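Local coordinates for protection of telomeres protein poz1 (Schizosaccharomyces pombe, PDB 5WE0), which binds telomeric DNA and negatively regulates telomerase and telomere length in fission yeast, at residues M52-F55 against M56-F60; E160-H164 against I165-K169; T223-Q226 against L227-C231. All blocks are in the same frame, centred on the assembly; numbering follows the deposited sequence.

Contact 1: M52-F55 against M56-F60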
ATOM      1  N   MET A  52     -14.141   1.164  -3.305  1.00 40.37           N
ATOM      2  CA  MET A  52     -12.999   1.307  -4.191  1.00 42.17           C
ATOM      3  C   MET A  52     -12.705  -0.041  -4.846  1.00 43.03           C
ATOM      4  O   MET A  52     -12.496  -1.028  -4.130  1.00 41.23           O
ATOM      5  CB  MET A  52     -11.786   1.802  -3.394  1.00 36.14           C
ATOM      6  CG  MET A  52     -10.513   1.943  -4.182  1.00 36.83           C
ATOM      7  SD  MET A  52     -10.509   3.352  -5.323  1.00 47.94           S
ATOM      8  CE  MET A  52     -10.779   4.730  -4.203  1.00 31.46           C
ATOM      9  N   PRO A  53     -12.707  -0.141  -6.178  1.00 41.18           N
ATOM     10  CA  PRO A  53     -12.328  -1.409  -6.823  1.00 40.43           C
ATOM     11  C   PRO A  53     -10.897  -1.791  -6.451  1.00 38.62           C
ATOM     12  O   PRO A  53     -10.029  -0.940  -6.272  1.00 37.39           O
ATOM     13  CB  PRO A  53     -12.446  -1.100  -8.327  1.00 37.85           C
ATOM     14  CG  PRO A  53     -13.305   0.118  -8.426  1.00 37.83           C
ATOM     15  CD  PRO A  53     -13.065   0.903  -7.158  1.00 40.39           C
ATOM     16  N   ILE A  54     -10.644  -3.091  -6.351  1.00 38.27           N
ATOM     17  CA  ILE A  54      -9.355  -3.524  -5.831  1.00 35.50           C
ATOM     18  C   ILE A  54      -8.214  -3.138  -6.776  1.00 37.07           C
ATOM     19  O   ILE A  54      -7.084  -2.873  -6.320  1.00 30.40           O
ATOM     20  CB  ILE A  54      -9.400  -5.036  -5.539  1.00 39.31           C
ATOM     21  CG1 ILE A  54      -8.463  -5.368  -4.391  1.00 38.88           C
ATOM     22  CG2 ILE A  54      -9.032  -5.852  -6.760  1.00 41.07           C
ATOM     23  CD1 ILE A  54      -8.883  -4.629  -3.092  1.00 41.12           C
ATOM     24  N   PHE A  55      -8.480  -3.056  -8.094  1.00 30.34           N
ATOM     25  CA  PHE A  55      -7.409  -2.684  -9.019  1.00 33.72           C
ATOM     26  C   PHE A  55      -6.902  -1.268  -8.730  1.00 32.39           C
ATOM     27  O   PHE A  55      -5.723  -0.972  -8.957  1.00 29.80           O
ATOM     28  CB  PHE A  55      -7.875  -2.814 -10.486  1.00 31.28           C
ATOM     29  CG  PHE A  55      -8.693  -1.635 -10.987  1.00 32.19           C
ATOM     30  CD1 PHE A  55      -8.067  -0.516 -11.548  1.00 32.16           C
ATOM     31  CD2 PHE A  55     -10.086  -1.656 -10.915  1.00 33.24           C
ATOM     32  CE1 PHE A  55      -8.827   0.583 -12.010  1.00 32.15           C
ATOM     33  CE2 PHE A  55     -10.856  -0.564 -11.370  1.00 35.31           C
ATOM     34  CZ  PHE A  55     -10.219   0.561 -11.903  1.00 34.55           C
ATOM     35  N   MET A  56      -7.760  -0.405  -8.176  1.00 31.72           N
ATOM     36  CA  MET A  56      -7.338   0.951  -7.837  1.00 31.51           C
ATOM     37  C   MET A  56      -6.410   0.975  -6.624  1.00 31.53           C
ATOM     38  O   MET A  56      -5.395   1.681  -6.637  1.00 28.05           O
ATOM     39  CB  MET A  56      -8.558   1.841  -7.570  1.00 30.94           C
ATOM     40  CG  MET A  56      -9.472   2.037  -8.791  1.00 38.44           C
ATOM     41  SD  MET A  56      -8.913   3.449  -9.773  1.00 45.34           S
ATOM     42  CE  MET A  56      -9.505   4.831  -8.776  1.00 36.52           C
ATOM     43  N   ASP A  57      -6.751   0.237  -5.559  1.00 27.81           N
ATOM     44  CA  ASP A  57      -5.853   0.126  -4.405  1.00 27.75           C
ATOM     45  C   ASP A  57      -4.500  -0.454  -4.795  1.00 27.78           C
ATOM     46  O   ASP A  57      -3.460   0.004  -4.304  1.00 26.74           O
ATOM     47  CB  ASP A  57      -6.490  -0.723  -3.304  1.00 28.76           C
ATOM     48  CG  ASP A  57      -7.545   0.039  -2.511  1.00 34.39           C
ATOM     49  OD1 ASP A  57      -7.502   1.289  -2.498  1.00 37.83           O
ATOM     50  OD2 ASP A  57      -8.390  -0.606  -1.870  1.00 40.23           O
ATOM     51  N   ILE A  58      -4.495  -1.464  -5.671  1.00 30.10           N
ATOM     52  CA  ILE A  58      -3.247  -2.097  -6.096  1.00 31.52           C
ATOM     53  C   ILE A  58      -2.380  -1.103  -6.842  1.00 25.61           C
ATOM     54  O   ILE A  58      -1.164  -1.039  -6.630  1.00 26.28           O
ATOM     55  CB  ILE A  58      -3.538  -3.351  -6.954  1.00 27.19           C
ATOM     56  CG1 ILE A  58      -4.067  -4.485  -6.080  1.00 26.59           C
ATOM     57  CG2 ILE A  58      -2.305  -3.802  -7.718  1.00 26.47           C
ATOM     58  CD1 ILE A  58      -4.576  -5.670  -6.877  1.00 27.75           C
ATOM     59  N   ALA A  59      -2.987  -0.338  -7.754  1.00 28.46           N
ATOM     60  CA  ALA A  59      -2.242   0.669  -8.497  1.00 28.42           C
ATOM     61  C   ALA A  59      -1.700   1.740  -7.562  1.00 25.50           C
ATOM     62  O   ALA A  59      -0.545   2.163  -7.697  1.00 27.04           O
ATOM     63  CB  ALA A  59      -3.139   1.295  -9.570  1.00 31.36           C
ATOM     64  N   PHE A  60      -2.496   2.143  -6.569  1.00 27.72           N
ATOM     65  CA  PHE A  60      -2.006   3.108  -5.592  1.00 29.68           C
ATOM     66  C   PHE A  60      -0.775   2.576  -4.880  1.00 25.04           C
ATOM     67  O   PHE A  60       0.232   3.275  -4.757  1.00 23.86           O
ATOM     68  CB  PHE A  60      -3.072   3.455  -4.557  1.00 27.08           C
ATOM     69  CG  PHE A  60      -2.520   4.309  -3.463  1.00 32.76           C
ATOM     70  CD1 PHE A  60      -2.296   5.663  -3.676  1.00 29.46           C
ATOM     71  CD2 PHE A  60      -2.111   3.744  -2.256  1.00 29.89           C
ATOM     72  CE1 PHE A  60      -1.735   6.443  -2.681  1.00 30.80           C
ATOM     73  CE2 PHE A  60      -1.544   4.519  -1.271  1.00 29.20           C
ATOM     74  CZ  PHE A  60      -1.353   5.865  -1.481  1.00 31.22           C
TER
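M56 folds over a face of the F55 ring, and this is the tight part of the contact. Its CG sits 3.7 Å from the centroid of the F55 ring, 20° off the normal, a CH-pi contact. The sulfur is set obliquely, M56 SD being 4.4 Å from the same F55 centroid, which makes a Met-aromatic pair. F55 reaches this place because CG stands between the backbone N and the carbonyl carbon (chi1 81°), swinging the ring beneath its neighbour. From the other direction M52, crossing M56 at about a right angle, brings SD within 3.3 Å of M56 CB. The looser side is formed by P53, whose CD is 4.1 Å from M56 CG, and by I54, whose CG2 is 4.5 Å from I58 CD1; P53 is partly exposed, while its neighbours are buried. P53 is the N-cap of helix 54-64, and its carbonyl O accepts from M56 N at 3.0 Å. Helix 2-18 covers M56 through L14 and F18, and a chain of another protein packs on M52, P53 and M56. Two thioethers and an aromatic ring thus make the start of the helix a polarisable, largely apolar patch, consistent with the apolar and aromatic side chains that pack on it.

Contact 2: E160-H164 against I165-K169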
ATOM      1  N   GLU A 160      13.585  16.388  14.177  1.00 38.71           N
ATOM      2  CA  GLU A 160      13.897  17.112  15.415  1.00 38.76           C
ATOM      3  C   GLU A 160      13.295  18.526  15.385  1.00 36.51           C
ATOM      4  O   GLU A 160      13.674  19.366  14.568  1.00 35.26           O
ATOM      5  CB  GLU A 160      15.409  17.171  15.652  1.00 41.23           C
ATOM      6  CG  GLU A 160      15.798  18.072  16.811  1.00 41.18           C
ATOM      7  CD  GLU A 160      15.497  17.472  18.172  1.00 44.94           C
ATOM      8  OE1 GLU A 160      14.824  16.415  18.258  1.00 48.07           O
ATOM      9  OE2 GLU A 160      15.920  18.083  19.174  1.00 55.78           O
ATOM     10  N   PRO A 161      12.315  18.777  16.256  1.00 36.65           N
ATOM     11  CA  PRO A 161      11.769  17.840  17.250  1.00 38.68           C
ATOM     12  C   PRO A 161      10.830  16.764  16.652  1.00 38.97           C
ATOM     13  O   PRO A 161      10.364  16.903  15.509  1.00 34.81           O
ATOM     14  CB  PRO A 161      10.994  18.760  18.189  1.00 36.85           C
ATOM     15  CG  PRO A 161      10.491  19.844  17.276  1.00 39.09           C
ATOM     16  CD  PRO A 161      11.589  20.062  16.252  1.00 36.72           C
ATOM     17  N   ILE A 162      10.598  15.702  17.429  1.00 36.09           N
ATOM     18  CA  ILE A 162       9.689  14.632  17.039  1.00 39.60           C
ATOM     19  C   ILE A 162       8.253  15.119  17.122  1.00 46.85           C
ATOM     20  O   ILE A 162       7.870  15.822  18.067  1.00 45.14           O
ATOM     21  CB  ILE A 162       9.886  13.403  17.941  1.00 39.33           C
ATOM     22  CG1 ILE A 162      11.196  12.711  17.622  1.00 38.61           C
ATOM     23  CG2 ILE A 162       8.721  12.403  17.792  1.00 43.15           C
ATOM     24  CD1 ILE A 162      11.329  11.374  18.312  1.00 40.44           C
ATOM     25  N   ASP A 163       7.439  14.716  16.146  1.00 43.48           N
ATOM     26  CA  ASP A 163       5.994  14.936  16.179  1.00 45.48           C
ATOM     27  C   ASP A 163       5.353  13.810  16.991  1.00 48.29           C
ATOM     28  O   ASP A 163       4.863  12.813  16.449  1.00 46.05           O
ATOM     29  CB  ASP A 163       5.476  15.009  14.751  1.00 48.38           C
ATOM     30  CG  ASP A 163       3.989  15.202  14.665  1.00 54.87           C
ATOM     31  OD1 ASP A 163       3.295  15.125  15.704  1.00 56.10           O
ATOM     32  OD2 ASP A 163       3.514  15.439  13.529  1.00 59.97           O
ATOM     33  N   HIS A 164       5.321  13.994  18.319  1.00 47.36           N
ATOM     34  CA  HIS A 164       4.943  12.907  19.222  1.00 48.17           C
ATOM     35  C   HIS A 164       3.475  12.548  19.102  1.00 47.46           C
ATOM     36  O   HIS A 164       3.102  11.394  19.342  1.00 48.76           O
ATOM     37  CB  HIS A 164       5.268  13.252  20.672  1.00 45.77           C
ATOM     38  CG  HIS A 164       6.654  12.871  21.074  1.00 50.04           C
ATOM     39  ND1 HIS A 164       7.655  13.799  21.275  1.00 56.81           N
ATOM     40  CD2 HIS A 164       7.213  11.657  21.295  1.00 56.57           C
ATOM     41  CE1 HIS A 164       8.769  13.173  21.611  1.00 57.36           C
ATOM     42  NE2 HIS A 164       8.529  11.871  21.627  1.00 52.01           N
ATOM     43  N   ILE A 165       2.628  13.524  18.784  1.00 47.32           N
ATOM     44  CA  ILE A 165       1.196  13.266  18.710  1.00 51.60           C
ATOM     45  C   ILE A 165       0.878  12.320  17.553  1.00 50.53           C
ATOM     46  O   ILE A 165       0.215  11.289  17.731  1.00 47.38           O
ATOM     47  CB  ILE A 165       0.439  14.600  18.588  1.00 52.31           C
ATOM     48  CG1 ILE A 165       0.471  15.330  19.941  1.00 47.58           C
ATOM     49  CG2 ILE A 165      -0.992  14.359  18.072  1.00 53.75           C
ATOM     50  CD1 ILE A 165       0.078  16.778  19.879  1.00 46.42           C
ATOM     51  N   ASN A 166       1.351  12.657  16.349  1.00 49.56           N
ATOM     52  CA  ASN A 166       1.131  11.793  15.191  1.00 47.96           C
ATOM     53  C   ASN A 166       1.918  10.496  15.293  1.00 45.58           C
ATOM     54  O   ASN A 166       1.434   9.440  14.862  1.00 43.65           O
ATOM     55  CB  ASN A 166       1.502  12.550  13.936  1.00 48.61           C
ATOM     56  CG  ASN A 166       0.517  13.644  13.630  1.00 51.14           C
ATOM     57  OD1 ASN A 166      -0.694  13.467  13.788  1.00 51.08           O
ATOM     58  ND2 ASN A 166       1.028  14.805  13.260  1.00 49.50           N
ATOM     59  N   PHE A 167       3.114  10.553  15.883  1.00 43.58           N
ATOM     60  CA  PHE A 167       3.882   9.340  16.127  1.00 43.69           C
ATOM     61  C   PHE A 167       3.069   8.352  16.956  1.00 48.26           C
ATOM     62  O   PHE A 167       2.996   7.156  16.638  1.00 45.75           O
ATOM     63  CB  PHE A 167       5.189   9.691  16.847  1.00 44.73           C
ATOM     64  CG  PHE A 167       6.156   8.551  16.932  1.00 41.41           C
ATOM     65  CD1 PHE A 167       6.173   7.569  15.966  1.00 43.98           C
ATOM     66  CD2 PHE A 167       7.000   8.426  18.012  1.00 44.88           C
ATOM     67  CE1 PHE A 167       7.055   6.508  16.059  1.00 45.91           C
ATOM     68  CE2 PHE A 167       7.876   7.374  18.113  1.00 46.92           C
ATOM     69  CZ  PHE A 167       7.910   6.418  17.138  1.00 46.42           C
ATOM     70  N   THR A 168       2.456   8.841  18.032  1.00 48.24           N
ATOM     71  CA  THR A 168       1.663   7.982  18.906  1.00 51.27           C
ATOM     72  C   THR A 168       0.420   7.455  18.201  1.00 49.02           C
ATOM     73  O   THR A 168       0.139   6.255  18.241  1.00 52.92           O
ATOM     74  CB  THR A 168       1.293   8.749  20.171  1.00 56.98           C
ATOM     75  OG1 THR A 168       2.469   8.901  20.979  1.00 59.09           O
ATOM     76  CG2 THR A 168       0.196   8.017  20.953  1.00 56.58           C
ATOM     77  N   LYS A 169      -0.350   8.352  17.577  1.00 48.77           N
ATOM     78  CA  LYS A 169      -1.492   7.953  16.761  1.00 48.98           C
ATOM     79  C   LYS A 169      -1.117   6.843  15.787  1.00 48.82           C
ATOM     80  O   LYS A 169      -1.818   5.830  15.678  1.00 51.17           O
ATOM     81  CB  LYS A 169      -2.026   9.176  16.011  1.00 48.91           C
ATOM     82  CG  LYS A 169      -3.310   8.942  15.225  1.00 55.14           C
ATOM     83  CD  LYS A 169      -4.311   8.108  16.024  1.00 61.54           C
ATOM     84  CE  LYS A 169      -5.555   7.795  15.207  1.00 63.79           C
ATOM     85  NZ  LYS A 169      -6.470   6.838  15.896  1.00 67.71           N
TER
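The carboxylate of D163 and the amide of N166 meet with their planes turned 63° apart. D163 OD2 is met on its syn side by N166 ND2 at 2.6 Å, and the acceptor lies close to the plane of the amide. The H164 imidazole carries I162 CG2 on one face, the methyl 3.7 Å above the plane of the H164 ring and over its centre. The same I162 CG2 meets the F167 ring obliquely, 4.3 Å from F167 CD2, so one methyl bridges two rings.

D163 is the N-cap of helix 164-174 as well as the centre of an inverse gamma turn. With its CG pointing opposite the backbone N (chi1 179°), the carboxylate comes back over the helix start, where OD1 accepts from N166 N at 3.2 Å, a nearly straight bond (167°) arriving from above the carboxylate plane. Its carbonyl O also takes F167 N at 2.9 Å. With an alanine here both carboxylate bonds go, which would probably leave N166 N without its cap and the N166 amide free to turn. One residue on, H164 O holds two donors from opposite faces of its plane: T168 N at 2.9 Å and T168 OG1 at 3.0 Å.

I165 is exposed, whereas F167 is buried against helix 130-157, on A153 and L157, its ring also meeting that of F156. H164 NE2 bonds to S189 OG in the loop before helix 193-206, and Y93, the first residue of helix 93-115, touches N166.

Contact 3: T223-Q226 against L227-C231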
ATOM      1  N   THR A 223      -0.891 -11.739  -5.087  1.00 27.82           N
ATOM      2  CA  THR A 223      -2.306 -11.402  -4.972  1.00 26.91           C
ATOM      3  C   THR A 223      -2.971 -11.320  -6.342  1.00 31.52           C
ATOM      4  O   THR A 223      -4.053 -11.879  -6.539  1.00 29.98           O
ATOM      5  CB  THR A 223      -2.459 -10.067  -4.236  1.00 25.00           C
ATOM      6  OG1 THR A 223      -1.926 -10.185  -2.915  1.00 27.23           O
ATOM      7  CG2 THR A 223      -3.909  -9.672  -4.123  1.00 24.51           C
ATOM      8  N   LYS A 224      -2.316 -10.649  -7.306  1.00 31.58           N
ATOM      9  CA  LYS A 224      -2.846 -10.541  -8.668  1.00 30.54           C
ATOM     10  C   LYS A 224      -3.075 -11.913  -9.274  1.00 32.67           C
ATOM     11  O   LYS A 224      -4.112 -12.163  -9.900  1.00 31.73           O
ATOM     12  CB  LYS A 224      -1.880  -9.771  -9.572  1.00 29.32           C
ATOM     13  CG  LYS A 224      -1.858  -8.258  -9.458  1.00 29.95           C
ATOM     14  CD  LYS A 224      -0.973  -7.701 -10.597  1.00 33.40           C
ATOM     15  CE  LYS A 224      -0.644  -6.241 -10.392  1.00 33.45           C
ATOM     16  NZ  LYS A 224       0.564  -5.814 -11.143  1.00 34.76           N
ATOM     17  N   LEU A 225      -2.093 -12.804  -9.131  1.00 34.62           N
ATOM     18  CA  LEU A 225      -2.216 -14.150  -9.685  1.00 37.06           C
ATOM     19  C   LEU A 225      -3.400 -14.899  -9.071  1.00 33.92           C
ATOM     20  O   LEU A 225      -4.251 -15.406  -9.799  1.00 35.48           O
ATOM     21  CB  LEU A 225      -0.904 -14.913  -9.488  1.00 35.85           C
ATOM     22  CG  LEU A 225      -0.855 -16.322 -10.071  1.00 45.61           C
ATOM     23  CD1 LEU A 225      -0.914 -16.180 -11.558  1.00 49.21           C
ATOM     24  CD2 LEU A 225       0.411 -17.067  -9.695  1.00 43.15           C
ATOM     25  N   GLN A 226      -3.506 -14.928  -7.732  1.00 33.27           N
ATOM     26  CA  GLN A 226      -4.609 -15.647  -7.079  1.00 34.85           C
ATOM     27  C   GLN A 226      -5.966 -15.120  -7.514  1.00 35.33           C
ATOM     28  O   GLN A 226      -6.919 -15.891  -7.692  1.00 37.40           O
ATOM     29  CB  GLN A 226      -4.554 -15.534  -5.547  1.00 32.01           C
ATOM     30  CG  GLN A 226      -3.270 -15.918  -4.924  1.00 38.12           C
ATOM     31  CD  GLN A 226      -3.211 -15.677  -3.397  1.00 34.69           C
ATOM     32  OE1 GLN A 226      -4.223 -15.606  -2.692  1.00 26.11           O
ATOM     33  NE2 GLN A 226      -2.012 -15.508  -2.910  1.00 33.89           N
ATOM     34  N   LEU A 227      -6.105 -13.804  -7.584  1.00 32.22           N
ATOM     35  CA  LEU A 227      -7.392 -13.228  -7.953  1.00 35.78           C
ATOM     36  C   LEU A 227      -7.791 -13.626  -9.368  1.00 35.58           C
ATOM     37  O   LEU A 227      -8.955 -13.942  -9.618  1.00 40.56           O
ATOM     38  CB  LEU A 227      -7.329 -11.709  -7.818  1.00 33.43           C
ATOM     39  CG  LEU A 227      -7.201 -11.190  -6.383  1.00 34.21           C
ATOM     40  CD1 LEU A 227      -6.996  -9.694  -6.408  1.00 32.37           C
ATOM     41  CD2 LEU A 227      -8.431 -11.526  -5.542  1.00 31.21           C
ATOM     42  N   GLU A 228      -6.829 -13.673 -10.294  1.00 33.19           N
ATOM     43  CA  GLU A 228      -7.151 -14.024 -11.674  1.00 39.28           C
ATOM     44  C   GLU A 228      -7.460 -15.512 -11.795  1.00 43.29           C
ATOM     45  O   GLU A 228      -8.478 -15.901 -12.377  1.00 42.50           O
ATOM     46  CB  GLU A 228      -6.004 -13.642 -12.609  1.00 36.98           C
ATOM     47  CG  GLU A 228      -6.231 -14.081 -14.064  1.00 39.08           C
ATOM     48  CD  GLU A 228      -5.294 -13.399 -15.057  1.00 46.26           C
ATOM     49  OE1 GLU A 228      -4.989 -12.192 -14.892  1.00 48.25           O
ATOM     50  OE2 GLU A 228      -4.830 -14.085 -15.992  1.00 54.11           O
ATOM     51  N   VAL A 229      -6.616 -16.348 -11.191  1.00 40.32           N
ATOM     52  CA  VAL A 229      -6.735 -17.793 -11.334  1.00 40.01           C
ATOM     53  C   VAL A 229      -7.989 -18.298 -10.618  1.00 41.42           C
ATOM     54  O   VAL A 229      -8.759 -19.079 -11.178  1.00 39.61           O
ATOM     55  CB  VAL A 229      -5.454 -18.473 -10.819  1.00 39.79           C
ATOM     56  CG1 VAL A 229      -5.618 -19.977 -10.751  1.00 35.07           C
ATOM     57  CG2 VAL A 229      -4.263 -18.106 -11.696  1.00 37.93           C
ATOM     58  N   PHE A 230      -8.245 -17.824  -9.392  1.00 40.78           N
ATOM     59  CA  PHE A 230      -9.320 -18.387  -8.575  1.00 41.78           C
ATOM     60  C   PHE A 230     -10.631 -17.609  -8.596  1.00 42.96           C
ATOM     61  O   PHE A 230     -11.675 -18.191  -8.284  1.00 49.26           O
ATOM     62  CB  PHE A 230      -8.857 -18.516  -7.115  1.00 37.95           C
ATOM     63  CG  PHE A 230      -7.770 -19.524  -6.932  1.00 39.62           C
ATOM     64  CD1 PHE A 230      -8.054 -20.884  -7.003  1.00 41.30           C
ATOM     65  CD2 PHE A 230      -6.461 -19.123  -6.727  1.00 37.54           C
ATOM     66  CE1 PHE A 230      -7.052 -21.819  -6.851  1.00 38.81           C
ATOM     67  CE2 PHE A 230      -5.451 -20.056  -6.572  1.00 37.13           C
ATOM     68  CZ  PHE A 230      -5.748 -21.405  -6.636  1.00 39.42           C
ATOM     69  N   CYS A 231     -10.618 -16.319  -8.890  1.00 44.20           N
ATOM     70  CA  CYS A 231     -11.841 -15.538  -9.054  1.00 43.83           C
ATOM     71  C   CYS A 231     -11.908 -14.911 -10.449  1.00 46.47           C
ATOM     72  O   CYS A 231     -11.078 -15.187 -11.325  1.00 50.55           O
ATOM     73  CB  CYS A 231     -11.963 -14.530  -7.906  1.00 45.49           C
ATOM     74  SG  CYS A 231     -11.979 -15.363  -6.240  1.00 61.82           S
TER
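T223 and L227 bring their apolar branches together side by side, pointing the same way, with T223 CG2 3.8 Å from L227 CD1. L225 and V229 repeat the pattern on another side of the helix, where L225 CD1 lies 3.9 Å from V229 CG2. The leucine gets there by having CG opposite its backbone N (chi1 -177°).

The aromatic contacts belong to F230. V229 CG1 stands over the centre of one ring face, 4.1 Å above the plane, while Q226 comes to the edge: its CA is in the ring plane, and F230 CD2 is 3.4 Å from Q226 O. A side-chain methyl thus covers a face while backbone atoms of the preceding turn meet the edge.

The backbone bonds are those of a regular alpha-helix. L227 N, E228 N, V229 N and F230 N donate to T223 O, K224 O, L225 O and Q226 O in turn, the V229 bond being 2.9 Å long and nearly straight (169°). C231 N still reaches L227 O at 3.0 Å, although C231 itself is the first residue to leave helical torsions.

Among the polar ends, Q226 OE1 accepts from R110 NH1, K224 NZ forms a salt bridge with E62 OE2, and E228 OE1 receives F235 N and Q237 N, tying down the chain that follows helix 209-230. A covalent link completes the set: C231 SG is in a disulfide with C113 SG, joining the end of helix 209-230 to helix 93-115, which also lies against T223, L227 and F230. Helix 130-157 packs on Q226 through L133 and A137, and helix 238-241 closes over L225 and V229.

Overall arrangement
All three contacts are local, in a single, mostly helical chain with no strands, and they follow one another in sequence: contacts 1 and 2 lie at helix starts, contact 3 at the end of helix 209-230. Contacts 1 and 3 are neighbours, their centres 14 Å apart, and they touch where I58 CG2 packs on K224 CE at 4.0 Å, so helix 54-64 meets helix 209-230 here. Contact 2 stands apart on the opposite side of the chain's centre from both: centre to centre it is 30 Å from contact 1 and 39 Å from contact 3, with nearest atoms about 17 Å and 25 Å away. The zinc ion is about 14 Å from the side chain of M52 in contact 1.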